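Local coordinates for histidine--tRNA ligase (Staphylococcus aureus, PDB 1QE0), which catalyses the ATP-dependent attachment of L-histidine to tRNA(His), releasing AMP and diphosphate, as a homodimeric class II aminoacyl-tRNA synthetase, at the interface of chains A and B. Coordinates in Å, arbitrary orientation; residue numbers count along the deposited sequence, not the author numbering. Chains: chain A/B, Histidine--tRNA ligase.

Contact 1: the interface of chains A and B. Residues chain A 38-41, 44, 87-88, 91-92, 94; chain B 2-4, 8-12.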
ATOM      1  N   ILE A  38      -8.969   2.445  -3.342  1.00  3.42           N
ATOM      2  CA  ILE A  38      -9.298   2.014  -4.682  1.00  2.48           C
ATOM      3  C   ILE A  38      -7.935   1.858  -5.357  1.00  3.09           C
ATOM      4  O   ILE A  38      -6.993   2.569  -5.021  1.00  3.22           O
ATOM      5  CB  ILE A  38     -10.180   3.070  -5.403  1.00  8.69           C
ATOM      6  CG1 ILE A  38     -10.604   2.598  -6.799  1.00  3.28           C
ATOM      7  CG2 ILE A  38      -9.441   4.403  -5.516  1.00  8.01           C
ATOM      8  CD1 ILE A  38     -11.400   3.655  -7.539  1.00  2.00           C
ATOM      9  N   ARG A  39      -7.808   0.871  -6.236  1.00  3.35           N
ATOM     10  CA  ARG A  39      -6.573   0.602  -6.937  1.00  2.00           C
ATOM     11  C   ARG A  39      -6.900   0.527  -8.401  1.00  4.75           C
ATOM     12  O   ARG A  39      -7.577  -0.369  -8.862  1.00 10.74           O
ATOM     13  CB  ARG A  39      -5.999  -0.722  -6.496  1.00  2.00           C
ATOM     14  CG  ARG A  39      -6.028  -0.935  -5.020  1.00  2.00           C
ATOM     15  CD  ARG A  39      -4.961  -1.899  -4.599  1.00  2.00           C
ATOM     16  NE  ARG A  39      -4.907  -1.985  -3.155  1.00  2.00           N
ATOM     17  CZ  ARG A  39      -4.316  -2.976  -2.522  1.00  2.00           C
ATOM     18  NH1 ARG A  39      -3.742  -3.926  -3.231  1.00  3.27           N
ATOM     19  NH2 ARG A  39      -4.338  -3.049  -1.198  1.00  2.00           N
ATOM     20  N   THR A  40      -6.429   1.517  -9.120  1.00  8.00           N
ATOM     21  CA  THR A  40      -6.635   1.688 -10.546  1.00  7.70           C
ATOM     22  C   THR A  40      -5.460   1.003 -11.266  1.00 11.11           C
ATOM     23  O   THR A  40      -4.433   0.723 -10.651  1.00 16.55           O
ATOM     24  CB  THR A  40      -6.613   3.226 -10.750  1.00  9.25           C
ATOM     25  OG1 THR A  40      -7.918   3.728 -10.503  1.00  6.04           O
ATOM     26  CG2 THR A  40      -6.034   3.680 -12.097  1.00  7.70           C
ATOM     27  N   PRO A  41      -5.614   0.656 -12.545  1.00  7.95           N
ATOM     28  CA  PRO A  41      -4.524   0.013 -13.297  1.00  7.67           C
ATOM     29  C   PRO A  41      -3.319   0.950 -13.440  1.00  9.57           C
ATOM     30  O   PRO A  41      -3.442   2.180 -13.317  1.00 10.65           O
ATOM     31  CB  PRO A  41      -5.163  -0.245 -14.656  1.00  4.32           C
ATOM     32  CG  PRO A  41      -6.592  -0.462 -14.276  1.00  8.49           C
ATOM     33  CD  PRO A  41      -6.865   0.628 -13.306  1.00  6.26           C
ATOM     34  N   GLU A  44      -3.788   3.733 -18.251  1.00 20.52           N
ATOM     35  CA  GLU A  44      -5.130   4.103 -18.624  1.00 22.99           C
ATOM     36  C   GLU A  44      -5.087   4.461 -20.104  1.00 24.66           C
ATOM     37  O   GLU A  44      -4.000   4.534 -20.705  1.00 20.81           O
ATOM     38  CB  GLU A  44      -5.548   5.336 -17.833  1.00 21.79           C
ATOM     39  CG  GLU A  44      -5.735   5.102 -16.376  1.00 20.58           C
ATOM     40  CD  GLU A  44      -7.017   4.380 -16.062  1.00 22.10           C
ATOM     41  OE1 GLU A  44      -7.911   4.238 -16.943  1.00 22.44           O
ATOM     42  OE2 GLU A  44      -7.136   3.974 -14.900  1.00 25.97           O
ATOM     43  N   ARG A  87     -12.176   8.465 -13.549  1.00 16.77           N
ATOM     44  CA  ARG A  87     -12.558   7.550 -14.619  1.00 14.43           C
ATOM     45  C   ARG A  87     -13.259   6.316 -14.026  1.00 15.20           C
ATOM     46  O   ARG A  87     -14.185   5.769 -14.626  1.00 17.32           O
ATOM     47  CB  ARG A  87     -11.333   7.156 -15.450  1.00 11.28           C
ATOM     48  CG  ARG A  87     -11.683   6.400 -16.696  1.00 10.28           C
ATOM     49  CD  ARG A  87     -11.118   5.004 -16.662  1.00 13.19           C
ATOM     50  NE  ARG A  87     -11.750   4.154 -15.659  1.00 18.46           N
ATOM     51  CZ  ARG A  87     -11.071   3.343 -14.849  1.00 24.55           C
ATOM     52  NH1 ARG A  87      -9.747   3.279 -14.931  1.00 21.73           N
ATOM     53  NH2 ARG A  87     -11.703   2.577 -13.972  1.00 20.29           N
ATOM     54  N   SER A  88     -12.841   5.893 -12.837  1.00 14.43           N
ATOM     55  CA  SER A  88     -13.473   4.753 -12.191  1.00 12.74           C
ATOM     56  C   SER A  88     -14.829   5.137 -11.605  1.00 11.95           C
ATOM     57  O   SER A  88     -15.771   4.345 -11.627  1.00 12.72           O
ATOM     58  CB  SER A  88     -12.586   4.200 -11.089  1.00  9.67           C
ATOM     59  OG  SER A  88     -13.206   3.050 -10.535  1.00 16.94           O
ATOM     60  N   GLU A  91     -17.197   5.392 -14.657  1.00 15.10           N
ATOM     61  CA  GLU A  91     -17.442   4.059 -15.181  1.00 13.15           C
ATOM     62  C   GLU A  91     -18.292   3.178 -14.262  1.00 15.14           C
ATOM     63  O   GLU A  91     -19.101   2.401 -14.743  1.00 17.70           O
ATOM     64  CB  GLU A  91     -16.115   3.384 -15.475  1.00  9.26           C
ATOM     65  CG  GLU A  91     -16.234   2.175 -16.385  1.00 20.62           C
ATOM     66  CD  GLU A  91     -14.887   1.574 -16.755  1.00 21.45           C
ATOM     67  OE1 GLU A  91     -14.561   1.478 -17.955  1.00 16.28           O
ATOM     68  OE2 GLU A  91     -14.147   1.193 -15.836  1.00 27.74           O
ATOM     69  N   HIS A  92     -18.120   3.298 -12.949  1.00 15.64           N
ATOM     70  CA  HIS A  92     -18.889   2.485 -12.017  1.00 15.35           C
ATOM     71  C   HIS A  92     -20.140   3.183 -11.537  1.00 17.39           C
ATOM     72  O   HIS A  92     -20.768   2.765 -10.562  1.00 14.49           O
ATOM     73  CB  HIS A  92     -18.046   2.051 -10.824  1.00 16.21           C
ATOM     74  CG  HIS A  92     -16.906   1.162 -11.193  1.00 21.38           C
ATOM     75  ND1 HIS A  92     -15.616   1.634 -11.348  1.00 26.02           N
ATOM     76  CD2 HIS A  92     -16.861  -0.161 -11.478  1.00 17.26           C
ATOM     77  CE1 HIS A  92     -14.832   0.638 -11.720  1.00 24.75           C
ATOM     78  NE2 HIS A  92     -15.562  -0.461 -11.806  1.00 17.39           N
ATOM     79  N   MET A  94     -20.768   5.805  -9.719  1.00 22.90           N
ATOM     80  CA  MET A  94     -20.746   6.034  -8.274  1.00 22.44           C
ATOM     81  C   MET A  94     -21.644   7.187  -7.841  1.00 21.56           C
ATOM     82  O   MET A  94     -22.083   7.257  -6.691  1.00 18.92           O
ATOM     83  CB  MET A  94     -19.309   6.259  -7.790  1.00 21.66           C
ATOM     84  CG  MET A  94     -18.403   5.072  -8.026  1.00 17.97           C
ATOM     85  SD  MET A  94     -16.762   5.241  -7.391  1.00 17.30           S
ATOM     86  CE  MET A  94     -16.090   3.693  -7.894  1.00 13.24           C
TER
ATOM     87  N   ILE B   2     -14.709   7.431 -21.033  1.00 35.61           N
ATOM     88  CA  ILE B   2     -13.430   6.806 -21.295  1.00 32.28           C
ATOM     89  C   ILE B   2     -13.523   5.484 -20.538  1.00 31.46           C
ATOM     90  O   ILE B   2     -14.047   5.446 -19.415  1.00 35.87           O
ATOM     91  CB  ILE B   2     -12.305   7.683 -20.705  1.00 32.14           C
ATOM     92  CG1 ILE B   2     -12.470   9.128 -21.192  1.00 28.57           C
ATOM     93  CG2 ILE B   2     -10.949   7.101 -21.054  1.00 35.42           C
ATOM     94  CD1 ILE B   2     -11.362  10.043 -20.780  1.00 36.15           C
ATOM     95  N   LYS B   3     -13.056   4.402 -21.138  1.00 26.92           N
ATOM     96  CA  LYS B   3     -13.122   3.111 -20.473  1.00 24.26           C
ATOM     97  C   LYS B   3     -11.767   2.534 -20.093  1.00 22.78           C
ATOM     98  O   LYS B   3     -10.737   2.853 -20.691  1.00 21.83           O
ATOM     99  CB  LYS B   3     -13.930   2.116 -21.312  1.00 26.09           C
ATOM    100  CG  LYS B   3     -15.231   1.656 -20.621  1.00 35.93           C
ATOM    101  CD  LYS B   3     -16.407   1.480 -21.577  1.00 42.91           C
ATOM    102  CE  LYS B   3     -16.926   2.831 -22.032  1.00 42.84           C
ATOM    103  NZ  LYS B   3     -17.696   2.793 -23.280  1.00 41.48           N
ATOM    104  N   ILE B   4     -11.788   1.737 -19.038  1.00 20.36           N
ATOM    105  CA  ILE B   4     -10.626   1.051 -18.488  1.00 19.15           C
ATOM    106  C   ILE B   4      -9.947   0.286 -19.617  1.00 19.93           C
ATOM    107  O   ILE B   4     -10.612  -0.232 -20.510  1.00 23.04           O
ATOM    108  CB  ILE B   4     -11.130   0.048 -17.428  1.00 19.28           C
ATOM    109  CG1 ILE B   4     -10.747   0.425 -16.015  1.00 25.29           C
ATOM    110  CG2 ILE B   4     -10.504  -1.214 -17.577  1.00 25.64           C
ATOM    111  CD1 ILE B   4     -11.076  -0.675 -15.020  1.00 28.52           C
ATOM    112  N   THR B   8      -8.225  -5.214 -17.986  1.00 23.06           N
ATOM    113  CA  THR B   8      -7.732  -4.524 -16.809  1.00 21.05           C
ATOM    114  C   THR B   8      -8.935  -4.282 -15.893  1.00 23.88           C
ATOM    115  O   THR B   8     -10.048  -4.105 -16.391  1.00 25.52           O
ATOM    116  CB  THR B   8      -7.070  -3.221 -17.276  1.00 17.24           C
ATOM    117  OG1 THR B   8      -5.659  -3.276 -17.062  1.00 18.82           O
ATOM    118  CG2 THR B   8      -7.639  -2.054 -16.606  1.00 21.27           C
ATOM    119  N   GLN B   9      -8.733  -4.339 -14.571  1.00 25.32           N
ATOM    120  CA  GLN B   9      -9.830  -4.111 -13.595  1.00 24.89           C
ATOM    121  C   GLN B   9      -9.390  -3.231 -12.407  1.00 21.57           C
ATOM    122  O   GLN B   9      -8.214  -3.211 -12.055  1.00 17.60           O
ATOM    123  CB  GLN B   9     -10.362  -5.445 -13.041  1.00 27.08           C
ATOM    124  CG  GLN B   9      -9.273  -6.275 -12.337  1.00 35.41           C
ATOM    125  CD  GLN B   9      -9.780  -7.230 -11.247  1.00 35.80           C
ATOM    126  OE1 GLN B   9      -8.985  -7.770 -10.467  1.00 34.75           O
ATOM    127  NE2 GLN B   9     -11.083  -7.479 -11.222  1.00 36.41           N
ATOM    128  N   ASP B  10     -10.331  -2.498 -11.816  1.00 20.79           N
ATOM    129  CA  ASP B  10     -10.039  -1.640 -10.672  1.00 18.00           C
ATOM    130  C   ASP B  10     -10.353  -2.467  -9.463  1.00 20.44           C
ATOM    131  O   ASP B  10     -11.287  -3.273  -9.499  1.00 24.55           O
ATOM    132  CB  ASP B  10     -11.007  -0.459 -10.572  1.00 13.93           C
ATOM    133  CG  ASP B  10     -10.975   0.442 -11.753  1.00 15.79           C
ATOM    134  OD1 ASP B  10     -10.015   0.432 -12.539  1.00 21.12           O
ATOM    135  OD2 ASP B  10     -11.934   1.210 -11.880  1.00 24.70           O
ATOM    136  N   ILE B  11      -9.645  -2.217  -8.371  1.00 18.60           N
ATOM    137  CA  ILE B  11      -9.912  -2.914  -7.126  1.00 17.74           C
ATOM    138  C   ILE B  11     -10.619  -1.856  -6.275  1.00 15.01           C
ATOM    139  O   ILE B  11      -9.982  -0.971  -5.729  1.00 15.20           O
ATOM    140  CB  ILE B  11      -8.611  -3.450  -6.524  1.00 17.45           C
ATOM    141  CG1 ILE B  11      -8.118  -4.633  -7.384  1.00 16.93           C
ATOM    142  CG2 ILE B  11      -8.830  -3.848  -5.099  1.00 20.70           C
ATOM    143  CD1 ILE B  11      -6.651  -5.051  -7.176  1.00 12.92           C
ATOM    144  N   LEU B  12     -11.955  -1.889  -6.314  1.00 14.20           N
ATOM    145  CA  LEU B  12     -12.819  -0.926  -5.619  1.00 12.57           C
ATOM    146  C   LEU B  12     -12.903  -1.123  -4.118  1.00  9.86           C
ATOM    147  O   LEU B  12     -12.545  -2.190  -3.604  1.00 12.89           O
ATOM    148  CB  LEU B  12     -14.213  -0.887  -6.257  1.00  9.70           C
ATOM    149  CG  LEU B  12     -14.193  -0.571  -7.760  1.00 17.27           C
ATOM    150  CD1 LEU B  12     -15.588  -0.579  -8.298  1.00 14.93           C
ATOM    151  CD2 LEU B  12     -13.503   0.764  -8.061  1.00 18.32           C
TER

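Contact 2: the interface of chains A and B. Residues chain A 342-343, 346-347, 363; chain B 138, 237, 241, 244-245.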
ATOM      1  N   ASP A 342      20.821 -30.452  14.019  1.00 22.16           N
ATOM      2  CA  ASP A 342      20.374 -29.642  12.903  1.00 24.88           C
ATOM      3  C   ASP A 342      19.031 -30.029  12.297  1.00 25.29           C
ATOM      4  O   ASP A 342      18.256 -29.168  11.876  1.00 26.90           O
ATOM      5  CB  ASP A 342      21.389 -29.628  11.794  1.00 26.87           C
ATOM      6  CG  ASP A 342      20.938 -28.767  10.665  1.00 38.48           C
ATOM      7  OD1 ASP A 342      20.512 -29.338   9.636  1.00 47.88           O
ATOM      8  OD2 ASP A 342      20.937 -27.522  10.846  1.00 42.58           O
ATOM      9  N   ARG A 343      18.783 -31.325  12.186  1.00 25.67           N
ATOM     10  CA  ARG A 343      17.538 -31.793  11.623  1.00 22.01           C
ATOM     11  C   ARG A 343      16.407 -31.538  12.577  1.00 17.75           C
ATOM     12  O   ARG A 343      15.262 -31.485  12.161  1.00 20.88           O
ATOM     13  CB  ARG A 343      17.636 -33.259  11.234  1.00 24.46           C
ATOM     14  CG  ARG A 343      18.520 -33.455  10.014  1.00 34.56           C
ATOM     15  CD  ARG A 343      18.382 -34.845   9.458  1.00 40.94           C
ATOM     16  NE  ARG A 343      19.161 -35.797  10.238  1.00 50.56           N
ATOM     17  CZ  ARG A 343      20.370 -36.227   9.894  1.00 54.33           C
ATOM     18  NH1 ARG A 343      20.999 -37.100  10.670  1.00 57.99           N
ATOM     19  NH2 ARG A 343      20.952 -35.782   8.776  1.00 54.87           N
ATOM     20  N   VAL A 346      15.072 -27.956  12.228  1.00 13.53           N
ATOM     21  CA  VAL A 346      14.110 -27.827  11.117  1.00 11.08           C
ATOM     22  C   VAL A 346      12.669 -27.929  11.578  1.00  8.01           C
ATOM     23  O   VAL A 346      11.873 -27.063  11.263  1.00 11.64           O
ATOM     24  CB  VAL A 346      14.387 -28.814   9.932  1.00 12.42           C
ATOM     25  CG1 VAL A 346      13.324 -28.674   8.868  1.00  8.87           C
ATOM     26  CG2 VAL A 346      15.721 -28.488   9.286  1.00 10.87           C
ATOM     27  N   LYS A 347      12.333 -28.965  12.333  1.00  7.91           N
ATOM     28  CA  LYS A 347      10.990 -29.103  12.861  1.00  6.89           C
ATOM     29  C   LYS A 347      10.736 -27.909  13.798  1.00  7.93           C
ATOM     30  O   LYS A 347       9.702 -27.252  13.710  1.00 10.53           O
ATOM     31  CB  LYS A 347      10.856 -30.384  13.677  1.00 15.57           C
ATOM     32  CG  LYS A 347      11.376 -31.669  13.038  1.00 17.96           C
ATOM     33  CD  LYS A 347      11.141 -32.839  13.996  1.00 21.52           C
ATOM     34  CE  LYS A 347      11.901 -34.070  13.586  1.00 25.01           C
ATOM     35  NZ  LYS A 347      13.298 -34.112  14.070  1.00 32.81           N
ATOM     36  N   TYR A 363      21.723 -22.049   7.442  1.00 14.38           N
ATOM     37  CA  TYR A 363      21.868 -22.851   6.246  1.00 15.98           C
ATOM     38  C   TYR A 363      23.358 -22.600   5.998  1.00 19.02           C
ATOM     39  O   TYR A 363      24.043 -22.208   6.939  1.00 26.71           O
ATOM     40  CB  TYR A 363      20.940 -22.274   5.205  1.00 16.85           C
ATOM     41  CG  TYR A 363      19.503 -22.329   5.706  1.00 11.81           C
ATOM     42  CD1 TYR A 363      18.883 -23.551   5.933  1.00  7.65           C
ATOM     43  CD2 TYR A 363      18.794 -21.172   6.018  1.00  5.10           C
ATOM     44  CE1 TYR A 363      17.609 -23.625   6.461  1.00  5.13           C
ATOM     45  CE2 TYR A 363      17.507 -21.245   6.552  1.00  5.91           C
ATOM     46  CZ  TYR A 363      16.928 -22.478   6.772  1.00  2.00           C
ATOM     47  OH  TYR A 363      15.699 -22.590   7.349  1.00  3.66           O
TER
ATOM     48  N   SER B 138      17.380 -28.446   3.446  1.00 11.47           N
ATOM     49  CA  SER B 138      16.680 -27.770   4.544  1.00 11.17           C
ATOM     50  C   SER B 138      16.074 -26.444   4.140  1.00 12.49           C
ATOM     51  O   SER B 138      15.117 -26.008   4.768  1.00 15.17           O
ATOM     52  CB  SER B 138      17.582 -27.544   5.732  1.00  9.72           C
ATOM     53  OG  SER B 138      18.503 -26.512   5.464  1.00 12.55           O
ATOM     54  N   GLN B 237      16.098 -36.059   0.709  1.00 21.97           N
ATOM     55  CA  GLN B 237      16.234 -35.254   1.923  1.00 24.15           C
ATOM     56  C   GLN B 237      15.099 -34.237   2.032  1.00 22.25           C
ATOM     57  O   GLN B 237      14.520 -34.039   3.098  1.00 21.57           O
ATOM     58  CB  GLN B 237      17.597 -34.562   1.988  1.00 28.83           C
ATOM     59  CG  GLN B 237      17.847 -33.889   3.357  1.00 37.22           C
ATOM     60  CD  GLN B 237      17.516 -34.807   4.554  1.00 38.27           C
ATOM     61  OE1 GLN B 237      16.784 -34.427   5.461  1.00 35.28           O
ATOM     62  NE2 GLN B 237      18.056 -36.020   4.543  1.00 46.04           N
ATOM     63  N   TYR B 241      12.536 -34.295   5.024  1.00 10.89           N
ATOM     64  CA  TYR B 241      12.100 -33.115   5.749  1.00 10.17           C
ATOM     65  C   TYR B 241      10.594 -32.945   5.701  1.00  9.36           C
ATOM     66  O   TYR B 241       9.947 -32.781   6.736  1.00 15.15           O
ATOM     67  CB  TYR B 241      12.808 -31.876   5.188  1.00  9.06           C
ATOM     68  CG  TYR B 241      14.252 -31.742   5.633  1.00  4.38           C
ATOM     69  CD1 TYR B 241      14.604 -31.947   6.966  1.00  3.57           C
ATOM     70  CD2 TYR B 241      15.255 -31.364   4.739  1.00  5.50           C
ATOM     71  CE1 TYR B 241      15.905 -31.775   7.401  1.00  3.20           C
ATOM     72  CE2 TYR B 241      16.572 -31.181   5.173  1.00  2.00           C
ATOM     73  CZ  TYR B 241      16.880 -31.386   6.504  1.00  6.24           C
ATOM     74  OH  TYR B 241      18.155 -31.158   6.964  1.00 19.14           O
ATOM     75  N   ASP B 244       9.218 -35.134   8.024  1.00 18.16           N
ATOM     76  CA  ASP B 244       9.536 -34.678   9.375  1.00 18.41           C
ATOM     77  C   ASP B 244       8.497 -33.694   9.850  1.00 19.23           C
ATOM     78  O   ASP B 244       7.955 -33.784  10.963  1.00 17.72           O
ATOM     79  CB  ASP B 244      10.832 -33.888   9.332  1.00 25.12           C
ATOM     80  CG  ASP B 244      12.030 -34.722   9.552  1.00 31.44           C
ATOM     81  OD1 ASP B 244      12.117 -35.808   8.950  1.00 27.86           O
ATOM     82  OD2 ASP B 244      12.890 -34.264  10.337  1.00 44.93           O
ATOM     83  N   LEU B 245       8.351 -32.676   9.006  1.00 18.80           N
ATOM     84  CA  LEU B 245       7.462 -31.544   9.202  1.00 19.15           C
ATOM     85  C   LEU B 245       5.988 -31.932   9.144  1.00 16.96           C
ATOM     86  O   LEU B 245       5.115 -31.149   9.505  1.00 19.87           O
ATOM     87  CB  LEU B 245       7.779 -30.478   8.137  1.00 15.84           C
ATOM     88  CG  LEU B 245       9.208 -29.923   8.136  1.00  8.87           C
ATOM     89  CD1 LEU B 245       9.470 -29.057   6.919  1.00  8.02           C
ATOM     90  CD2 LEU B 245       9.406 -29.126   9.399  1.00  7.93           C
TER

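Contact 1: the interface of chains A and B
B:Leu12 forms the apolar centre, its two methyl branches doing different jobs. CD1 sits over the middle of the A:His92 imidazole, 3.4 Å from the ring centroid, a CH-pi contact on one face. CD2 turns to A:Ile38, whose side chain runs alongside and points the same way; CG1 of A:Ile38 is anti to its backbone N (chi1 -177°), which sends CD1 to 3.6 Å from B:Leu12 CD2. The methyl CE of A:Met94, at the end of an extended chain, borders the same branch.

One residue back along chain B, the two backbones pair: A:Arg39 and B:Ile11 form an antiparallel beta bridge with both backbone bonds formed. B:Ile11 N reaches A:Arg39 O at 2.8 Å, in the carbonyl plane, while the return bond from A:Arg39 N arrives above the plane of the B:Ile11 carbonyl. Their side chains cross obliquely on CB.

Next comes the carboxylate of B:Asp10, a residue with 72 Å² hidden by chain A. It meets A:Arg87 tip to tip, the two planes nearly coplanar. A:Arg87 NH2 makes a salt bridge with B:Asp10, straight to OD1 at 3.1 Å (166° at H) and strongly bent to OD2, both on syn lone pairs. B:Asp10 OD2 also accepts A:Ser88 OG at 2.6 Å, from above the carboxylate plane, so two donors grip it; this should help keep the acid ionised. In the second shell, A:Glu44 OE1 takes A:Arg87 NH1 in the guanidinium plane, which should help fix the rotation of the guanidinium, and B:Ile4 lies across one guanidinium face. A:His92 ND1 donates to A:Ser88 O, which probably steadies the ring beneath B:Leu12.

At the rim, A:Glu91 OE1 receives the backbone N of B:Ile4 at 3.0 Å, almost straight at the hydrogen (170°).

The site joins the N-terminal segment of chain B to helix 82-91 and the loop after strand 36-37 of chain A, within the homodimer interface.

Contact 2: the interface of chains A and B
A:Val346 occupies the apolar centre, crossing B:Tyr241 and B:Leu245 at about right angles. Its CG1 is anti to the backbone N (chi1 177°). A:Val346 CG2 lies 3.8 Å from CE1 of B:Tyr241, while CG1 reaches both CD2 of B:Leu245 and CD1 of the tyrosine ring, each at 4.0 Å. That same leucine methyl continues past the valine to the backbone of chain A, resting 3.8 Å from CA of A:Lys347, so the leucine tip packs against the helix itself as well as a side chain.

B:Tyr241 is flanked along its own helix by B:Gln237, whose amide oxygen OE1 stands over the centre of one ring face, 3.1 Å above the plane. Toward the phenol end the aliphatic part of A:Arg343 crosses the tyrosine, with CG 3.8 Å from OH; this arginine is poorly ordered, so its guanidinium should carry little weight. On the flank, B:Ser138 brings CB up to the edge of the A:Tyr363 ring, in the ring plane.

Polar joining is sparse. Helix 338-353 of chain A, in the anticodon-binding domain, packs on helix 232-245 of chain B's synthetase region, with the start of helix 137-152 beside it, and no hydrogen bonds cross among these residues. The contact is therefore mainly one of shape, with a loose charge pair at the rim. There A:Lys347 and B:Asp244 cross at about a right angle; the lysine chain runs out extended and then bends at its last torsion (chi4 85°), leaving CE 3.4 Å from the aspartate OD2 and the ammonium NZ at 3.8 Å from that same oxygen.

The centres of the C-alpha atoms of contact 1 and contact 2 lie about 46 Å apart, and the contacts share no residues or secondary-structure elements. Here chain A contributes its synthetase region to contact 1 and its anticodon-binding domain to contact 2, while chain B gives its extreme N-terminal residues to the first and helices 137-152 and 232-245 to the second. Two-fold symmetry repeats both with the chains exchanged. The subunits thus touch at widely separated points, which probably helps hold the homodimer together: contact 1 is rich in hydrogen bonds, with a salt bridge, and contact 2, looser, sets one subunit's anticodon-binding domain against the other's body.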